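Local structure of proteasome protein (Corynebacterium glutamicum ATCC 13032, 2P90) at residues Asn62-Leu66 with Ile67-Ser71; Val96-Asn99 with Asp100-Phe104. The protein is of unknown function but belongs to the PAC2 family and may act in proteasome biology, possibly as an assembly chaperone. All coordinates share one frame; numbering follows the deposited sequence.

In the fold
Both contacts are local, each made within one continuous run of residues, and they follow in series along the chain. Contact 1 (62-71) directly follows strand 54-61 of the mixed sheet and links two short helices. Contact 2 (96-104) is the turn of the hairpin that pairs strand 92-97 with strand 103-108. In the sheet, strand 92-97 lies antiparallel between strands 54-61 and 103-108, so the contacts stand at opposite ends of these strands. The centres of contact 1 and contact 2 are about 31 Å apart. Their nearest atoms are about 18 Å apart. Contact 1 faces a second subunit of the trimeric assembly. Contact 2 touches no other chain and meets Asn228 of its own chain.

Contact 1. Residues Asn62-Leu66 with Ile67-Ser71; sequences NNDEL and IDYRS
Tyr69 reaches back to Asp64 across the turn that joins two short helices, the weakly bonded 63-66 and 69-72. Ring and carboxylate cross obliquely, with planes 68° apart. Tyr69 OH donates to Asp64 OD1 at 2.6 Å. It arrives on the anti side of the carboxylate, somewhat out of its plane. Asp64 OD2 is used by Asp118 N of the second subunit, so both carboxylate oxygens are held. Tyr69 CG stands beside its backbone N and anti to the carbonyl carbon (chi1 -68°), which swings the ring back toward the first helix. There the hydroxyl also packs on Asn63, with Tyr69 OH 3.3 Å from Asn63 CB. Ile67 CG2 lies over one ring face, offset toward the rim.

Asn63 and Ile67 run side by side and point the same way. The contact is between the amide carbon and the ethyl branch, Asn63 CG to Ile67 CG1 at 3.6 Å. The amide itself is tied by Asn63 ND2 to Leu89 O. The backbone of the same two residues closes the turn. Asn63 O accepts from Ile67 N at 2.9 Å and also from Leu66 N. One water donates to Asp64 O and Ile67 O and bridges the two segments.

Within the second helix, Arg70 forms salt bridges to Asp113 and Glu111 of the second subunit. Glu65 forms another to Arg115 of that subunit. With the bond from Asp64, these place the two capped turns at the subunit interface. Each helix starts with a side-chain cap. Asn62 OD1 accepts from Asp64 N at 2.9 Å, with the donor above the carbonyl plane. At the second helix, Asp68 is the N-cap: Ser71 N donates to Asp68 OD1 at 3.0 Å, from above the carboxylate plane.

Contact 2. Residues Val96-Asn99 with Asp100-Phe104; sequences VRDN and DNKPF
Asp98 clasps the residues after it in the tip of a beta hairpin, a type I turn from Asp98 to Asn101 with a G1 beta bulge. Asp100 N gives a weak bond to Asp98 OD1. Asn101 N donates to Asp98 O at 2.8 Å and closes the turn. Asn101 holds the bulge position with its positive phi (64°), which helps turn the chain back into the returning strand. Asn101 O takes a weak bond from Arg97 NH2, in the guanidinium plane at its edge; Arg97 NH1 is held by Ser19 O. Lys102 N donates to Asp98 OD1 at 2.8 Å, from above the carboxylate plane. Asp98 CG sits between its backbone N and carbonyl carbon (chi1 72°), which folds the carboxylate over the turn. Asp98 OD2 is taken by Asn228 N. Lys102 O accepts from Asp98 N at 3.0 Å. Pro103 pairs with Arg97 as a non-hydrogen-bonded pair, and its CB lies over one guanidinium face. Phe104 and Val96 form the hydrogen-bonded pair, with a bond each way. Phe104 turns one ring face to Val96 in a CH-pi contact, Val96 CB lying 3.9 Å from the ring centroid.

Contact 1. Residues Asn62-Leu66 with Ile67-Ser71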
loop_
_atom_site.group_PDB
_atom_site.type_symbol
_atom_site.label_atom_id
_atom_site.label_comp_id
_atom_site.label_asym_id
_atom_site.label_seq_id
_atom_site.Cartn_x
_atom_site.Cartn_y
_atom_site.Cartn_z
ATOM N N ASN B 62 -12.799 -1.332 14.050
ATOM C CA ASN B 62 -12.321 0.021 13.793
ATOM C C ASN B 62 -11.406 0.045 12.592
ATOM O O ASN B 62 -10.272 -0.441 12.651
ATOM C CB ASN B 62 -11.581 0.586 15.021
ATOM C CG ASN B 62 -11.159 2.066 14.836
ATOM O OD1 ASN B 62 -11.421 2.696 13.798
ATOM N ND2 ASN B 62 -10.542 2.618 15.844
ATOM N N ASN B 63 -11.903 0.612 11.505
ATOM C CA ASN B 63 -11.126 0.805 10.269
ATOM C C ASN B 63 -9.875 1.713 10.395
ATOM O O ASN B 63 -8.928 1.578 9.639
ATOM C CB ASN B 63 -12.049 1.336 9.182
ATOM C CG ASN B 63 -12.947 0.258 8.591
ATOM O OD1 ASN B 63 -12.959 -0.909 9.046
ATOM N ND2 ASN B 63 -13.672 0.628 7.518
ATOM N N ASP B 64 -9.856 2.611 11.364
ATOM C CA ASP B 64 -8.660 3.435 11.601
ATOM C C ASP B 64 -7.473 2.587 12.076
ATOM O O ASP B 64 -6.314 2.931 11.798
ATOM C CB ASP B 64 -8.953 4.575 12.570
ATOM C CG ASP B 64 -9.729 5.737 11.915
ATOM O OD1 ASP B 64 -9.962 5.769 10.679
ATOM O OD2 ASP B 64 -10.094 6.666 12.649
ATOM N N GLU B 65 -7.771 1.466 12.746
ATOM C CA GLU B 65 -6.715 0.554 13.175
ATOM C C GLU B 65 -6.302 -0.412 12.064
ATOM O O GLU B 65 -5.201 -0.918 12.106
ATOM C CB GLU B 65 -7.127 -0.251 14.439
ATOM C CG GLU B 65 -7.288 0.581 15.738
ATOM C CD GLU B 65 -5.986 1.206 16.261
ATOM O OE1 GLU B 65 -4.907 0.565 16.270
ATOM O OE2 GLU B 65 -6.042 2.366 16.691
ATOM N N LEU B 66 -7.172 -0.626 11.068
ATOM C CA LEU B 66 -7.143 -1.824 10.231
ATOM C C LEU B 66 -6.922 -1.598 8.748
ATOM O O LEU B 66 -6.350 -2.458 8.091
ATOM C CB LEU B 66 -8.383 -2.706 10.491
ATOM C CG LEU B 66 -8.441 -3.373 11.901
ATOM C CD1 LEU B 66 -9.821 -4.007 12.203
ATOM C CD2 LEU B 66 -7.322 -4.396 12.154
ATOM N N ILE B 67 -7.282 -0.409 8.252
ATOM C CA ILE B 67 -7.362 -0.130 6.808
ATOM C C ILE B 67 -6.351 0.953 6.343
ATOM O O ILE B 67 -6.177 2.006 6.997
ATOM C CB ILE B 67 -8.823 0.360 6.424
ATOM C CG1 ILE B 67 -9.923 -0.676 6.799
ATOM C CG2 ILE B 67 -8.921 0.884 4.969
ATOM C CD1 ILE B 67 -9.832 -2.064 6.138
ATOM N N ASP B 68 -5.712 0.680 5.205
ATOM C CA ASP B 68 -4.984 1.692 4.436
ATOM C C ASP B 68 -5.999 2.304 3.493
ATOM O O ASP B 68 -6.323 1.741 2.468
ATOM C CB ASP B 68 -3.843 1.048 3.611
ATOM C CG ASP B 68 -3.018 2.092 2.818
ATOM O OD1 ASP B 68 -3.583 3.114 2.324
ATOM O OD2 ASP B 68 -1.791 1.893 2.675
ATOM N N TYR B 69 -6.486 3.494 3.813
ATOM C CA TYR B 69 -7.634 4.021 3.069
ATOM C C TYR B 69 -7.245 4.489 1.674
ATOM O O TYR B 69 -8.112 4.548 0.784
ATOM C CB TYR B 69 -8.269 5.176 3.786
ATOM C CG TYR B 69 -8.967 4.894 5.082
ATOM C CD1 TYR B 69 -10.359 4.750 5.127
ATOM C CD2 TYR B 69 -8.251 4.850 6.286
ATOM C CE1 TYR B 69 -11.021 4.563 6.346
ATOM C CE2 TYR B 69 -8.895 4.651 7.483
ATOM C CZ TYR B 69 -10.270 4.513 7.513
ATOM O OH TYR B 69 -10.900 4.366 8.724
ATOM N N ARG B 70 -5.976 4.846 1.486
ATOM C CA ARG B 70 -5.509 5.211 0.153
ATOM C C ARG B 70 -5.393 3.998 -0.778
ATOM O O ARG B 70 -5.561 4.134 -2.007
ATOM C CB ARG B 70 -4.258 6.103 0.151
ATOM C CG ARG B 70 -4.555 7.568 0.471
ATOM C CD ARG B 70 -3.260 8.476 0.518
ATOM N NE ARG B 70 -2.882 8.912 -0.813
ATOM C CZ ARG B 70 -1.878 8.415 -1.554
ATOM N NH1 ARG B 70 -1.063 7.444 -1.086
ATOM N NH2 ARG B 70 -1.701 8.901 -2.792
ATOM N N SER B 71 -5.151 2.812 -0.218
ATOM C CA SER B 71 -5.341 1.574 -1.030
ATOM C C SER B 71 -6.807 1.234 -1.322
ATOM O O SER B 71 -7.092 0.774 -2.403
ATOM C CB SER B 71 -4.691 0.332 -0.427
ATOM O OG SER B 71 -3.517 0.663 0.261
HETATM O O HOH W 1 -5.740 3.275 9.307
#

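Contact 2. Residues Val96-Asn99 with Asp100-Phe104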
loop_
_atom_site.group_PDB
_atom_site.type_symbol
_atom_site.label_atom_id
_atom_site.label_comp_id
_atom_site.label_asym_id
_atom_site.label_seq_id
_atom_site.Cartn_x
_atom_site.Cartn_y
_atom_site.Cartn_z
ATOM N N VAL B 96 -26.689 -14.126 12.033
ATOM C CA VAL B 96 -27.586 -14.307 10.883
ATOM C C VAL B 96 -28.499 -15.527 11.142
ATOM O O VAL B 96 -28.062 -16.530 11.697
ATOM C CB VAL B 96 -26.794 -14.457 9.523
ATOM C CG1 VAL B 96 -27.759 -14.450 8.301
ATOM C CG2 VAL B 96 -25.683 -13.362 9.365
ATOM N N ARG B 97 -29.759 -15.449 10.742
ATOM C CA ARG B 97 -30.638 -16.610 10.905
ATOM C C ARG B 97 -31.106 -17.193 9.570
ATOM O O ARG B 97 -31.614 -16.458 8.704
ATOM C CB ARG B 97 -31.806 -16.269 11.852
ATOM C CG ARG B 97 -31.331 -16.204 13.304
ATOM C CD ARG B 97 -32.284 -15.462 14.198
ATOM N NE ARG B 97 -31.677 -15.099 15.485
ATOM C CZ ARG B 97 -31.499 -15.922 16.525
ATOM N NH1 ARG B 97 -30.954 -15.457 17.637
ATOM N NH2 ARG B 97 -31.854 -17.203 16.472
ATOM N N ASP B 98 -30.900 -18.499 9.400
ATOM C CA ASP B 98 -31.340 -19.208 8.184
ATOM C C ASP B 98 -32.879 -19.303 8.060
ATOM O O ASP B 98 -33.616 -18.751 8.894
ATOM C CB ASP B 98 -30.681 -20.587 8.062
ATOM C CG ASP B 98 -31.225 -21.623 9.073
ATOM O OD1 ASP B 98 -32.236 -21.362 9.798
ATOM O OD2 ASP B 98 -30.618 -22.723 9.131
ATOM N N ASN B 99 -33.356 -19.999 7.022
ATOM C CA ASN B 99 -34.805 -20.100 6.763
ATOM C C ASN B 99 -35.621 -20.685 7.956
ATOM O O ASN B 99 -36.805 -20.391 8.116
ATOM C CB ASN B 99 -35.054 -20.897 5.497
ATOM C CG ASN B 99 -34.755 -20.111 4.232
ATOM O OD1 ASN B 99 -34.891 -18.882 4.192
ATOM N ND2 ASN B 99 -34.372 -20.832 3.167
ATOM N N ASP B 100 -34.962 -21.479 8.795
ATOM C CA ASP B 100 -35.567 -22.016 10.026
ATOM C C ASP B 100 -35.260 -21.194 11.281
ATOM O O ASP B 100 -35.459 -21.669 12.399
ATOM C CB ASP B 100 -35.094 -23.463 10.236
ATOM C CG ASP B 100 -35.518 -24.377 9.093
ATOM O OD1 ASP B 100 -36.740 -24.416 8.785
ATOM O OD2 ASP B 100 -34.634 -25.024 8.487
ATOM N N ASN B 101 -34.750 -19.975 11.101
ATOM C CA ASN B 101 -34.387 -19.114 12.237
ATOM C C ASN B 101 -33.242 -19.713 13.101
ATOM O O ASN B 101 -33.054 -19.341 14.259
ATOM C CB ASN B 101 -35.643 -18.790 13.068
ATOM C CG ASN B 101 -35.458 -17.598 13.989
ATOM O OD1 ASN B 101 -35.338 -16.447 13.529
ATOM N ND2 ASN B 101 -35.451 -17.860 15.310
ATOM N N LYS B 102 -32.477 -20.636 12.518
ATOM C CA LYS B 102 -31.280 -21.156 13.167
ATOM C C LYS B 102 -30.094 -20.160 13.039
ATOM O O LYS B 102 -29.729 -19.764 11.906
ATOM C CB LYS B 102 -30.895 -22.494 12.550
ATOM C CG LYS B 102 -29.758 -23.199 13.276
ATOM C CD LYS B 102 -29.358 -24.495 12.593
ATOM C CE LYS B 102 -27.946 -24.870 13.039
ATOM N NZ LYS B 102 -27.648 -26.325 12.926
ATOM N N PRO B 103 -29.506 -19.740 14.188
ATOM C CA PRO B 103 -28.449 -18.718 14.149
ATOM C C PRO B 103 -27.097 -19.221 13.651
ATOM O O PRO B 103 -26.687 -20.334 13.954
ATOM C CB PRO B 103 -28.326 -18.270 15.622
ATOM C CG PRO B 103 -28.803 -19.472 16.437
ATOM C CD PRO B 103 -29.824 -20.164 15.573
ATOM N N PHE B 104 -26.422 -18.386 12.871
ATOM C CA PHE B 104 -24.991 -18.535 12.673
ATOM C C PHE B 104 -24.311 -17.168 12.666
ATOM O O PHE B 104 -24.958 -16.103 12.620
ATOM C CB PHE B 104 -24.650 -19.332 11.405
ATOM C CG PHE B 104 -25.101 -18.679 10.126
ATOM C CD1 PHE B 104 -24.186 -18.002 9.319
ATOM C CD2 PHE B 104 -26.441 -18.757 9.720
ATOM C CE1 PHE B 104 -24.594 -17.421 8.110
ATOM C CE2 PHE B 104 -26.876 -18.184 8.529
ATOM C CZ PHE B 104 -25.951 -17.504 7.716
#